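Local coordinates for protein endo-beta-1,2-glucanase (Talaromyces funiculosus, PDB 6IMV) that hydrolyses beta-1,2-glucans as an endo-acting fungal glycoside hydrolase, and is held here in complex with sophorose, at residues 310-315 and 462-467; 319-324 and 390-395. All coordinates share one frame; numbering follows the deposited sequence. Where two conformers were deposited one is given.

Contact 1. Residues 310-315 and 462-467; sequences LEMPYY and NTFVER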
ATOM      1  N   LEU A 310      -8.061  -1.051  -0.871  1.00 12.76           N
ATOM      2  CA  LEU A 310      -7.461  -2.366  -1.147  1.00 13.36           C
ATOM      3  C   LEU A 310      -7.832  -3.382  -0.061  1.00 13.17           C
ATOM      4  O   LEU A 310      -7.710  -4.587  -0.289  1.00 13.26           O
ATOM      5  CB  LEU A 310      -5.933  -2.263  -1.210  1.00 14.06           C
ATOM      6  CG  LEU A 310      -5.320  -1.526  -2.400  1.00 14.78           C
ATOM      7  CD1 LEU A 310      -3.848  -1.252  -2.134  1.00 15.14           C
ATOM      8  CD2 LEU A 310      -5.483  -2.318  -3.689  1.00 14.51           C
ATOM      9  N   GLU A 311      -8.198  -2.904   1.132  1.00 13.15           N
ATOM     10  CA  GLU A 311      -8.236  -3.765   2.324  1.00 13.15           C
ATOM     11  C   GLU A 311      -9.656  -3.924   2.890  1.00 13.51           C
ATOM     12  O   GLU A 311      -9.902  -4.868   3.595  1.00 14.72           O
ATOM     13  CB  GLU A 311      -7.290  -3.215   3.390  1.00 12.71           C
ATOM     14  CG  GLU A 311      -5.858  -3.075   2.896  1.00 12.75           C
ATOM     15  CD  GLU A 311      -4.798  -3.162   3.978  1.00 12.51           C
ATOM     16  OE1 GLU A 311      -5.000  -3.928   4.973  1.00 12.98           O
ATOM     17  OE2 GLU A 311      -3.790  -2.459   3.843  1.00 11.80           O
ATOM     18  N   MET A 312     -10.577  -3.003   2.606  1.00 13.91           N
ATOM     19  CA  MET A 312     -11.957  -3.114   3.090  1.00 14.01           C
ATOM     20  C   MET A 312     -12.902  -2.752   1.956  1.00 14.30           C
ATOM     21  O   MET A 312     -12.524  -2.006   1.058  1.00 14.98           O
ATOM     22  CB  MET A 312     -12.201  -2.202   4.295  1.00 14.13           C
ATOM     23  CG  MET A 312     -11.325  -2.559   5.482  1.00 13.84           C
ATOM     24  SD  MET A 312     -11.698  -1.588   6.937  1.00 14.20           S
ATOM     25  CE  MET A 312     -13.159  -2.427   7.560  1.00 14.29           C
ATOM     26  N   PRO A 313     -14.137  -3.301   1.942  1.00 14.65           N
ATOM     27  CA  PRO A 313     -15.038  -3.159   0.793  1.00 14.33           C
ATOM     28  C   PRO A 313     -15.748  -1.796   0.693  1.00 14.29           C
ATOM     29  O   PRO A 313     -16.972  -1.735   0.601  1.00 15.02           O
ATOM     30  CB  PRO A 313     -16.034  -4.309   1.022  1.00 14.48           C
ATOM     31  CG  PRO A 313     -16.109  -4.437   2.519  1.00 14.45           C
ATOM     32  CD  PRO A 313     -14.697  -4.165   2.997  1.00 14.56           C
ATOM     33  N   TYR A 314     -14.956  -0.723   0.643  1.00 13.50           N
ATOM     34  CA  TYR A 314     -15.435   0.625   0.418  1.00 13.43           C
ATOM     35  C   TYR A 314     -16.253   0.717  -0.881  1.00 13.66           C
ATOM     36  O   TYR A 314     -17.227   1.453  -0.934  1.00 13.67           O
ATOM     37  CB  TYR A 314     -14.249   1.597   0.362  1.00 12.96           C
ATOM     38  CG  TYR A 314     -13.705   1.965   1.717  1.00 12.67           C
ATOM     39  CD1 TYR A 314     -14.224   3.046   2.410  1.00 12.39           C
ATOM     40  CD2 TYR A 314     -12.687   1.233   2.316  1.00 12.53           C
ATOM     41  CE1 TYR A 314     -13.744   3.396   3.658  1.00 12.43           C
ATOM     42  CE2 TYR A 314     -12.200   1.570   3.570  1.00 12.30           C
ATOM     43  CZ  TYR A 314     -12.735   2.655   4.245  1.00 12.31           C
ATOM     44  OH  TYR A 314     -12.283   3.014   5.487  1.00 12.52           O
ATOM     45  N   TYR A 315     -15.850  -0.021  -1.924  1.00 13.95           N
ATOM     46  CA  TYR A 315     -16.466   0.131  -3.250  1.00 14.50           C
ATOM     47  C   TYR A 315     -17.764  -0.679  -3.376  1.00 15.39           C
ATOM     48  O   TYR A 315     -18.387  -0.628  -4.437  1.00 16.29           O
ATOM     49  CB  TYR A 315     -15.461  -0.205  -4.354  1.00 14.38           C
ATOM     50  CG  TYR A 315     -14.323   0.776  -4.484  1.00 14.20           C
ATOM     51  CD1 TYR A 315     -14.336   1.995  -3.815  1.00 13.59           C
ATOM     52  CD2 TYR A 315     -13.222   0.488  -5.280  1.00 13.55           C
ATOM     53  CE1 TYR A 315     -13.278   2.884  -3.917  1.00 13.42           C
ATOM     54  CE2 TYR A 315     -12.169   1.377  -5.409  1.00 13.12           C
ATOM     55  CZ  TYR A 315     -12.198   2.584  -4.729  1.00 13.43           C
ATOM     56  OH  TYR A 315     -11.168   3.475  -4.840  1.00 12.60           O
ATOM     57  N   ASN A 462     -22.528  -5.164   7.964  1.00 17.27           N
ATOM     58  CA  ASN A 462     -23.679  -4.253   7.893  1.00 17.49           C
ATOM     59  C   ASN A 462     -23.338  -2.934   8.592  1.00 16.40           C
ATOM     60  O   ASN A 462     -23.706  -1.869   8.088  1.00 16.23           O
ATOM     61  CB  ASN A 462     -24.965  -4.868   8.461  1.00 17.76           C
ATOM     62  CG  ASN A 462     -25.545  -5.923   7.546  1.00 19.10           C
ATOM     63  OD1 ASN A 462     -25.163  -6.024   6.387  1.00 19.45           O
ATOM     64  ND2 ASN A 462     -26.462  -6.725   8.055  1.00 21.09           N
ATOM     65  N   THR A 463     -22.630  -3.013   9.721  1.00 15.57           N
ATOM     66  CA  THR A 463     -22.220  -1.823  10.471  1.00 15.71           C
ATOM     67  C   THR A 463     -21.286  -0.951   9.625  1.00 15.02           C
ATOM     68  O   THR A 463     -21.443   0.279   9.587  1.00 15.52           O
ATOM     69  CB  THR A 463     -21.543  -2.194  11.795  1.00 16.35           C
ATOM     70  OG1 THR A 463     -22.503  -2.891  12.588  1.00 16.84           O
ATOM     71  CG2 THR A 463     -21.046  -0.989  12.561  1.00 16.67           C
ATOM     72  N   PHE A 464     -20.303  -1.594   8.979  1.00 14.73           N
ATOM     73  CA  PHE A 464     -19.368  -0.917   8.083  1.00 13.94           C
ATOM     74  C   PHE A 464     -20.142  -0.104   7.036  1.00 13.78           C
ATOM     75  O   PHE A 464     -19.952   1.118   6.897  1.00 13.24           O
ATOM     76  CB  PHE A 464     -18.441  -1.938   7.418  1.00 13.59           C
ATOM     77  CG  PHE A 464     -17.522  -1.368   6.369  1.00 13.22           C
ATOM     78  CD1 PHE A 464     -16.321  -0.777   6.727  1.00 13.20           C
ATOM     79  CD2 PHE A 464     -17.855  -1.427   5.022  1.00 13.45           C
ATOM     80  CE1 PHE A 464     -15.466  -0.260   5.767  1.00 13.15           C
ATOM     81  CE2 PHE A 464     -16.999  -0.909   4.058  1.00 13.55           C
ATOM     82  CZ  PHE A 464     -15.809  -0.322   4.434  1.00 13.59           C
ATOM     83  N   VAL A 465     -21.038  -0.786   6.319  1.00 14.45           N
ATOM     84  CA  VAL A 465     -21.776  -0.180   5.197  1.00 15.35           C
ATOM     85  C   VAL A 465     -22.590   1.012   5.713  1.00 15.86           C
ATOM     86  O   VAL A 465     -22.504   2.116   5.164  1.00 15.18           O
ATOM     87  CB  VAL A 465     -22.657  -1.199   4.452  1.00 15.56           C
ATOM     88  CG1 VAL A 465     -23.521  -0.521   3.404  1.00 15.70           C
ATOM     89  CG2 VAL A 465     -21.823  -2.310   3.818  1.00 16.28           C
ATOM     90  N   GLU A 466     -23.365   0.787   6.779  1.00 16.81           N
ATOM     91  CA  GLU A 466     -24.244   1.831   7.341  1.00 16.95           C
ATOM     92  C   GLU A 466     -23.440   3.082   7.700  1.00 15.84           C
ATOM     93  O   GLU A 466     -23.795   4.193   7.327  1.00 15.84           O
ATOM     94  CB  GLU A 466     -24.954   1.308   8.594  1.00 18.54           C
ATOM     95  CG  GLU A 466     -25.760   2.369   9.321  1.00 19.50           C
ATOM     96  CD  GLU A 466     -26.469   1.861  10.559  1.00 21.30           C
ATOM     97  OE1 GLU A 466     -25.783   1.395  11.485  1.00 23.09           O
ATOM     98  OE2 GLU A 466     -27.698   1.916  10.575  1.00 23.34           O
ATOM     99  N   ARG A 467     -22.369   2.881   8.469  1.00 15.56           N
ATOM    100  CA  ARG A 467     -21.557   3.977   8.951  1.00 15.38           C
ATOM    101  C   ARG A 467     -20.898   4.708   7.774  1.00 14.08           C
ATOM    102  O   ARG A 467     -20.929   5.927   7.703  1.00 14.21           O
ATOM    103  CB  ARG A 467     -20.498   3.448   9.927  1.00 15.98           C
ATOM    104  CG  ARG A 467     -19.438   4.465  10.332  1.00 16.12           C
ATOM    105  CD  ARG A 467     -19.999   5.744  10.932  1.00 16.33           C
ATOM    106  NE  ARG A 467     -20.677   5.513  12.197  1.00 16.67           N
ATOM    107  CZ  ARG A 467     -21.138   6.470  12.986  1.00 17.18           C
ATOM    108  NH1 ARG A 467     -21.626   6.165  14.179  1.00 17.54           N
ATOM    109  NH2 ARG A 467     -21.092   7.731  12.595  1.00 16.82           N
TER
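Phe464, on helix 461-475, drives its ring end-on into residues 312-314, and Met312, Pro313 and Tyr314 surround its outer end. Two aromatic rings form a T-shaped (edge-to-face) pair: Phe464 CZ stands 4.0 Å above the plane of the Tyr314 ring, over its centre, with the planes at 79° and the centroids 5.3 Å apart. With CG of Phe464 anti to its backbone N (chi1 174°), the ring is set out from the helix and its CZ end reaches Tyr314. The sulfur-aromatic part comes from Met312, whose chain bends at chi3 and brings its methyl back to the phenyl ring, CE lying 3.6 Å from Phe464 CE1. SD itself sits obliquely to the ring, 5.2 Å from the centroid, a Met-aromatic contact made mostly through the methyl. Apolar and backbone contacts complete the grip: Pro313 CG is 4.0 Å from Phe464 CE2, and near the plane of the ring the Pro313 carbonyl O is 3.6 Å from the same CE2. Pro313 is the centre of an inverse gamma turn, closed by Tyr314 N on Met312 O at 2.8 Å. Trp256 of helix 252-261 meets the Phe464 ring, and its NE1 and Glu252 OE1 both hydrogen-bond Tyr314 OH. Without the phenyl ring, as with an alanine here, the Tyr314 face and the Met312 methyl are likely to lose their partner and a gap to open beside the helix. No hydrogen bond crosses this buried contact: apolar packing dominates, and the weakly positive ring edge probably adds a small electrostatic term at the Tyr314 face and Pro313 O.

Contact 2. Residues 319-324 and 390-395; sequences IIRRVF and VLFDKG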
ATOM      1  N   ILE A 319     -21.962   5.489  -3.604  1.00 14.97           N
ATOM      2  CA  ILE A 319     -21.531   6.911  -3.506  1.00 14.74           C
ATOM      3  C   ILE A 319     -20.003   6.967  -3.353  1.00 14.52           C
ATOM      4  O   ILE A 319     -19.345   7.868  -3.893  1.00 13.97           O
ATOM      5  CB  ILE A 319     -22.241   7.701  -2.389  1.00 15.02           C
ATOM      6  CG1 ILE A 319     -21.830   9.178  -2.412  1.00 15.32           C
ATOM      7  CG2 ILE A 319     -22.014   7.102  -1.011  1.00 15.00           C
ATOM      8  CD1 ILE A 319     -22.126   9.882  -3.717  1.00 15.55           C
ATOM      9  N   ILE A 320     -19.441   5.988  -2.642  1.00 13.97           N
ATOM     10  CA  ILE A 320     -17.997   5.943  -2.413  1.00 14.31           C
ATOM     11  C   ILE A 320     -17.297   5.553  -3.716  1.00 14.42           C
ATOM     12  O   ILE A 320     -16.323   6.200  -4.108  1.00 13.47           O
ATOM     13  CB  ILE A 320     -17.622   5.012  -1.247  1.00 13.67           C
ATOM     14  CG1 ILE A 320     -18.288   5.472   0.053  1.00 13.48           C
ATOM     15  CG2 ILE A 320     -16.107   4.927  -1.117  1.00 13.57           C
ATOM     16  CD1 ILE A 320     -17.925   4.645   1.289  1.00 13.66           C
ATOM     17  N   ARG A 321     -17.805   4.510  -4.379  0.50 14.77           N
ATOM     18  CA  ARG A 321     -17.256   4.063  -5.654  0.50 15.70           C
ATOM     19  C   ARG A 321     -17.218   5.236  -6.649  0.50 15.36           C
ATOM     20  O   ARG A 321     -16.216   5.432  -7.338  0.50 15.52           O
ATOM     21  CB  ARG A 321     -18.068   2.878  -6.186  0.50 16.69           C
ATOM     22  CG  ARG A 321     -17.433   2.169  -7.372  0.50 17.66           C
ATOM     23  CD  ARG A 321     -18.382   1.127  -7.942  0.50 18.42           C
ATOM     24  NE  ARG A 321     -19.015   0.328  -6.908  0.50 18.97           N
ATOM     25  CZ  ARG A 321     -20.299   0.410  -6.560  0.50 19.24           C
ATOM     26  NH1 ARG A 321     -20.769  -0.357  -5.592  0.50 17.55           N
ATOM     27  NH2 ARG A 321     -21.100   1.257  -7.182  0.50 20.96           N
ATOM     28  N   ARG A 322     -18.295   6.028  -6.694  1.00 14.76           N
ATOM     29  CA  ARG A 322     -18.422   7.163  -7.638  1.00 14.67           C
ATOM     30  C   ARG A 322     -17.392   8.258  -7.312  1.00 13.85           C
ATOM     31  O   ARG A 322     -16.746   8.780  -8.206  1.00 13.31           O
ATOM     32  CB  ARG A 322     -19.846   7.733  -7.610  1.00 15.03           C
ATOM     33  CG  ARG A 322     -20.878   6.873  -8.327  1.00 15.46           C
ATOM     34  CD  ARG A 322     -22.297   7.280  -7.973  1.00 15.82           C
ATOM     35  NE  ARG A 322     -22.585   8.663  -8.337  1.00 16.24           N
ATOM     36  CZ  ARG A 322     -23.377   9.491  -7.655  1.00 16.05           C
ATOM     37  NH1 ARG A 322     -23.476  10.750  -8.032  1.00 17.21           N
ATOM     38  NH2 ARG A 322     -24.045   9.082  -6.589  1.00 15.89           N
ATOM     39  N   VAL A 323     -17.255   8.606  -6.031  1.00 12.91           N
ATOM     40  CA  VAL A 323     -16.308   9.638  -5.594  1.00 12.83           C
ATOM     41  C   VAL A 323     -14.878   9.188  -5.919  1.00 12.40           C
ATOM     42  O   VAL A 323     -14.055   9.985  -6.370  1.00 12.72           O
ATOM     43  CB  VAL A 323     -16.481   9.963  -4.100  1.00 12.87           C
ATOM     44  CG1 VAL A 323     -15.315  10.768  -3.554  1.00 13.09           C
ATOM     45  CG2 VAL A 323     -17.796  10.695  -3.849  1.00 13.16           C
ATOM     46  N   PHE A 324     -14.581   7.909  -5.696  1.00 11.90           N
ATOM     47  CA  PHE A 324     -13.229   7.400  -5.936  1.00 12.30           C
ATOM     48  C   PHE A 324     -12.985   7.171  -7.439  1.00 12.45           C
ATOM     49  O   PHE A 324     -11.843   7.281  -7.893  1.00 11.94           O
ATOM     50  CB  PHE A 324     -12.960   6.165  -5.074  1.00 12.21           C
ATOM     51  CG  PHE A 324     -12.556   6.521  -3.664  1.00 11.95           C
ATOM     52  CD1 PHE A 324     -13.490   7.004  -2.764  1.00 12.25           C
ATOM     53  CD2 PHE A 324     -11.236   6.419  -3.255  1.00 11.87           C
ATOM     54  CE1 PHE A 324     -13.118   7.331  -1.465  1.00 12.52           C
ATOM     55  CE2 PHE A 324     -10.862   6.773  -1.969  1.00 12.23           C
ATOM     56  CZ  PHE A 324     -11.806   7.207  -1.067  1.00 12.35           C
ATOM     57  N   VAL A 390      -6.009   1.367 -11.565  1.00 11.26           N
ATOM     58  CA  VAL A 390      -6.091  -0.037 -11.958  1.00 11.52           C
ATOM     59  C   VAL A 390      -7.387  -0.661 -11.409  1.00 12.07           C
ATOM     60  O   VAL A 390      -8.004  -1.483 -12.088  1.00 11.12           O
ATOM     61  CB  VAL A 390      -4.846  -0.823 -11.503  1.00 11.30           C
ATOM     62  CG1 VAL A 390      -5.076  -2.329 -11.548  1.00 11.39           C
ATOM     63  CG2 VAL A 390      -3.623  -0.439 -12.322  1.00 11.23           C
ATOM     64  N   LEU A 391      -7.792  -0.268 -10.195  1.00 12.56           N
ATOM     65  CA  LEU A 391      -8.997  -0.820  -9.553  1.00 13.08           C
ATOM     66  C   LEU A 391     -10.255  -0.517 -10.379  1.00 13.38           C
ATOM     67  O   LEU A 391     -11.197  -1.310 -10.351  1.00 13.29           O
ATOM     68  CB  LEU A 391      -9.116  -0.267  -8.131  1.00 13.68           C
ATOM     69  CG  LEU A 391      -8.030  -0.732  -7.155  1.00 14.01           C
ATOM     70  CD1 LEU A 391      -8.163  -0.044  -5.810  1.00 13.93           C
ATOM     71  CD2 LEU A 391      -8.061  -2.247  -6.985  1.00 14.39           C
ATOM     72  N   PHE A 392     -10.269   0.610 -11.112  1.00 13.17           N
ATOM     73  CA  PHE A 392     -11.416   1.013 -11.941  1.00 13.28           C
ATOM     74  C   PHE A 392     -11.259   0.596 -13.407  1.00 13.66           C
ATOM     75  O   PHE A 392     -12.255   0.297 -14.068  1.00 14.52           O
ATOM     76  CB  PHE A 392     -11.659   2.523 -11.835  1.00 13.20           C
ATOM     77  CG  PHE A 392     -12.315   2.900 -10.533  1.00 13.18           C
ATOM     78  CD1 PHE A 392     -13.671   2.677 -10.350  1.00 12.94           C
ATOM     79  CD2 PHE A 392     -11.575   3.415  -9.480  1.00 12.92           C
ATOM     80  CE1 PHE A 392     -14.276   2.975  -9.145  1.00 13.02           C
ATOM     81  CE2 PHE A 392     -12.183   3.718  -8.272  1.00 12.86           C
ATOM     82  CZ  PHE A 392     -13.533   3.496  -8.107  1.00 13.36           C
ATOM     83  N   ASP A 393     -10.034   0.626 -13.930  1.00 13.82           N
ATOM     84  CA  ASP A 393      -9.811   0.370 -15.347  1.00 14.14           C
ATOM     85  C   ASP A 393      -8.363  -0.093 -15.532  1.00 14.63           C
ATOM     86  O   ASP A 393      -7.454   0.710 -15.592  1.00 13.97           O
ATOM     87  CB  ASP A 393     -10.153   1.623 -16.157  1.00 14.30           C
ATOM     88  CG  ASP A 393     -10.069   1.450 -17.661  1.00 14.34           C
ATOM     89  OD1 ASP A 393      -9.255   0.606 -18.123  1.00 13.81           O
ATOM     90  OD2 ASP A 393     -10.824   2.165 -18.363  1.00 14.37           O
ATOM     91  N   LYS A 394      -8.168  -1.409 -15.630  1.00 15.79           N
ATOM     92  CA  LYS A 394      -6.834  -1.977 -15.641  1.00 17.12           C
ATOM     93  C   LYS A 394      -6.103  -1.615 -16.945  1.00 15.98           C
ATOM     94  O   LYS A 394      -4.889  -1.495 -16.920  1.00 15.15           O
ATOM     95  CB  LYS A 394      -6.881  -3.465 -15.283  1.00 19.88           C
ATOM     96  CG  LYS A 394      -7.619  -4.393 -16.230  1.00 22.72           C
ATOM     97  CD  LYS A 394      -7.920  -5.733 -15.574  1.00 24.84           C
ATOM     98  CE  LYS A 394      -8.234  -6.804 -16.600  1.00 27.54           C
ATOM     99  NZ  LYS A 394      -8.618  -8.075 -15.942  1.00 29.37           N
ATOM    100  N   GLY A 395      -6.833  -1.395 -18.046  1.00 14.67           N
ATOM    101  CA  GLY A 395      -6.227  -0.963 -19.295  1.00 14.25           C
ATOM    102  C   GLY A 395      -5.598   0.414 -19.165  1.00 13.64           C
ATOM    103  O   GLY A 395      -4.422   0.614 -19.496  1.00 13.38           O
TER
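The backbones of helix 318-337 and the end of helix 387-392 stay well apart, their closest CA atoms being those of Phe324 and Phe392 at 9.0 Å, and one aromatic side chain spans the interval. The CB of Phe392 points toward the helix, and the far end of its ring lies on the backbone of one helical turn. CZ lies 3.4 Å from the carbonyl O of Arg321, while CE2 is 3.6 Å from the carbonyl O of Phe324; both oxygens approach the ring obliquely. Side-chain carbons fill in beside them. Arg321 was modelled in two conformers; in the one described, CG is anti to the backbone N (chi1 -169°) and reaches 3.7 Å from Phe392 CE1, and the guanidinium forms a salt bridge with Asp318. Phe324 takes part through its CB, 4.1 Å from Phe392 CZ, and its own ring leads away toward Tyr472 of helix 461-475. Tyr315 and Phe486 pack against the Phe392 ring from outside the two segments. Immediately after Phe392, Asp393 is the N-cap of helix 394-405, its OD1 accepting from Val396 N. Between these two segments, helix 318-337 thus meets the end of helix 387-392 through the Phe392 ring, whose outer CH groups lie near two obliquely placed carbonyl oxygens and aliphatic carbons, a partly buried contact without any hydrogen bond across it.

From the N terminus, the chain runs through strand 290-296 into residues 310-315, and within a few residues enters helix 318-337, which carries the first half of contact 2. Contact 2 closes its loop at the end of helix 387-392; much later helix 461-475 returns to complete contact 1, so contact 2 is nested inside the longer loop. Tyr315 links the two: its ring meets that of Phe392, and its OH lies 3.2 Å from Phe324 CB. Next to it, Tyr314 O packs on Ile320 CB. Helix 461-475 also touches helix 318-337 through Ile468 and Tyr472, so one loop and three helices (318-337, 387-392 and 461-475) are tied together.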